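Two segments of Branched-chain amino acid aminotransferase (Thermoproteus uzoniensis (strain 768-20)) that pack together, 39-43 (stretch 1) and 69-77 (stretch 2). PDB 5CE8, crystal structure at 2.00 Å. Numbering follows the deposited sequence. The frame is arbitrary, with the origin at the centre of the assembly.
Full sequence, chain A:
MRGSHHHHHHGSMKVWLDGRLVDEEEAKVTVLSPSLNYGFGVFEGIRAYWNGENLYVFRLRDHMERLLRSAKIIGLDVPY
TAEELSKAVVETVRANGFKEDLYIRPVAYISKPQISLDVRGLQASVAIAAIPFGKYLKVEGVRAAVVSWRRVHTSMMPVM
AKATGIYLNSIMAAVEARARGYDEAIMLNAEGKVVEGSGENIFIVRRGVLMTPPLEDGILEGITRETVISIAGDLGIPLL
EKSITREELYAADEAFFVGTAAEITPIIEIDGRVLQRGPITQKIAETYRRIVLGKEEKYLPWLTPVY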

# COMPACT_ATOMS: atom_id res chain seq x y z
N GLY A 39 25.45 7.47 -2.39
CA GLY A 39 24.58 8.41 -3.13
C GLY A 39 24.12 9.61 -2.31
O GLY A 39 23.02 10.08 -2.45
N PHE A 40 25.02 10.18 -1.53
CA PHE A 40 24.77 11.34 -0.77
C PHE A 40 25.40 12.60 -1.40
O PHE A 40 26.60 12.99 -1.12
CB PHE A 40 25.32 11.15 0.61
CG PHE A 40 24.84 12.20 1.56
CD1 PHE A 40 23.55 12.15 2.05
CD2 PHE A 40 25.68 13.19 2.05
CE1 PHE A 40 23.10 13.10 2.98
CE2 PHE A 40 25.20 14.21 2.95
CZ PHE A 40 23.90 14.16 3.40
N GLY A 41 24.62 13.16 -2.33
CA GLY A 41 25.00 14.31 -3.13
C GLY A 41 23.73 14.99 -3.59
O GLY A 41 22.59 14.42 -3.43
N VAL A 42 23.89 16.17 -4.12
CA VAL A 42 22.86 16.79 -4.97
C VAL A 42 23.47 17.30 -6.27
O VAL A 42 24.70 17.61 -6.34
CB VAL A 42 22.13 17.89 -4.23
CG1 VAL A 42 21.52 17.30 -3.00
CG2 VAL A 42 22.99 19.04 -3.83
N PHE A 43 22.62 17.52 -7.26
CA PHE A 43 23.09 18.08 -8.52
C PHE A 43 22.00 18.97 -9.11
O PHE A 43 20.88 19.09 -8.55
CB PHE A 43 23.52 17.01 -9.50
CG PHE A 43 22.43 16.06 -9.92
CD1 PHE A 43 22.05 15.00 -9.09
CD2 PHE A 43 21.79 16.24 -11.12
CE1 PHE A 43 20.96 14.18 -9.48
CE2 PHE A 43 20.79 15.37 -11.58
CZ PHE A 43 20.38 14.37 -10.75
N ARG A 69 18.21 24.08 -1.82
CA ARG A 69 17.02 23.47 -1.18
C ARG A 69 17.26 21.98 -1.19
O ARG A 69 17.04 21.34 -0.18
CB ARG A 69 15.70 23.80 -1.85
CG ARG A 69 15.30 25.28 -1.63
CD ARG A 69 13.77 25.47 -1.82
NE ARG A 69 13.47 25.16 -3.20
CZ ARG A 69 13.75 25.94 -4.23
NH1 ARG A 69 14.34 27.14 -4.11
NH2 ARG A 69 13.47 25.51 -5.41
N SER A 70 17.76 21.42 -2.30
CA SER A 70 18.09 19.95 -2.38
C SER A 70 19.01 19.52 -1.30
O SER A 70 18.74 18.52 -0.65
CB SER A 70 18.62 19.56 -3.73
OG SER A 70 17.50 19.45 -4.66
N ALA A 71 20.04 20.32 -1.03
CA ALA A 71 20.98 19.99 0.05
C ALA A 71 20.33 20.03 1.47
O ALA A 71 20.54 19.18 2.32
CB ALA A 71 22.20 20.98 0.04
N LYS A 72 19.60 21.07 1.72
CA LYS A 72 19.01 21.23 3.08
C LYS A 72 17.99 20.11 3.29
O LYS A 72 17.77 19.61 4.39
CB LYS A 72 18.30 22.58 3.16
CG LYS A 72 17.31 22.70 4.34
CD LYS A 72 16.29 23.83 4.14
CE LYS A 72 16.60 25.04 5.02
NZ LYS A 72 16.10 24.84 6.40
N ILE A 73 17.33 19.73 2.22
CA ILE A 73 16.44 18.57 2.28
C ILE A 73 17.21 17.29 2.75
O ILE A 73 16.73 16.57 3.65
CB ILE A 73 15.73 18.40 0.93
CG1 ILE A 73 14.70 19.51 0.79
CG2 ILE A 73 15.04 17.09 0.88
CD1 ILE A 73 13.92 19.46 -0.51
N ILE A 74 18.38 17.05 2.20
CA ILE A 74 19.13 15.78 2.49
C ILE A 74 20.06 15.93 3.68
O ILE A 74 20.59 14.96 4.12
CB ILE A 74 19.86 15.15 1.23
CG1 ILE A 74 21.11 15.94 0.70
CG2 ILE A 74 18.85 14.85 0.15
CD1 ILE A 74 22.11 15.07 -0.03
N GLY A 75 20.31 17.18 4.13
CA GLY A 75 21.23 17.48 5.27
C GLY A 75 22.68 17.58 4.75
O GLY A 75 23.65 17.24 5.46
N LEU A 76 22.85 17.99 3.51
CA LEU A 76 24.20 18.23 2.97
C LEU A 76 24.57 19.72 3.17
O LEU A 76 23.72 20.59 2.99
CB LEU A 76 24.10 17.88 1.49
CG LEU A 76 25.38 18.05 0.74
CD1 LEU A 76 26.43 17.10 1.30
CD2 LEU A 76 25.13 17.83 -0.70
N ASP A 77 25.78 20.05 3.65
CA ASP A 77 26.08 21.42 4.05
C ASP A 77 26.85 22.01 2.86
O ASP A 77 28.01 21.65 2.61
CB ASP A 77 26.87 21.42 5.37
CG ASP A 77 27.46 22.78 5.75
OD1 ASP A 77 27.00 23.84 5.31
OD2 ASP A 77 28.44 22.77 6.51
O HOH W 1 19.29 20.46 -6.95

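The contact is mainly packing of apolar side chains. A short strand that includes Val 42 and Phe 43 runs nearly antiparallel to the helix that ends at Ile 74. The angle between their directions is 160°, and the axes approach to 8.2 Å. No direct hydrogen bond crosses between the stretches, so packing does most of the work, with one water bridge beside it; the contact buries 360 Å² in all.

Two bumps on stretch 1 do most of the filling: Phe 40 and Val 42. The CA-to-CB bond of Phe 40 points sideways, but its chi1 is t and the ring end comes nearer to stretch 2. There it meets the turn that closes the helix. Ile 74 CD1 sits over one face of the Phe 40 ring, 3.9 Å from the ring centroid, in a CH-pi contact. Gly 75 O lies at the ring edge, 3.7 Å from Phe 40 CZ. Leu 76 CD1 packs obliquely, 3.5 Å from Phe 40 CE2. Phe 40 CE1 lies 3.3 Å from Ile 74 O.

The CA-to-CB bond of Val 42 points toward stretch 2. Val 42 CG1 lies 3.7 Å from Ser 70 CB and 3.8 Å from Ile 74 CD1. Val 42 CG2 reaches Leu 76 CD2 at 4.0 Å and Ala 71 CB at 4.4 Å. The small side chains of Ser 70 and Ala 71 leave room for this branched one.

Ile 74 CD1 thus touches both bumps, and it also lies 3.5 Å from Gly 41 O. Gly 41 has no side chain, and its CA lies 4.3 Å from Leu 76 CD2. Gly 75 has positive phi, which suits glycine, as the chain leaves the helix. Leu 76 N then hydrogen-bonds back to Ala 71 O at 2.9 Å.

One water bridges the stretches, donating to Phe 43 O (2.6 Å) and accepting from Ser 70 OG (3.1 Å).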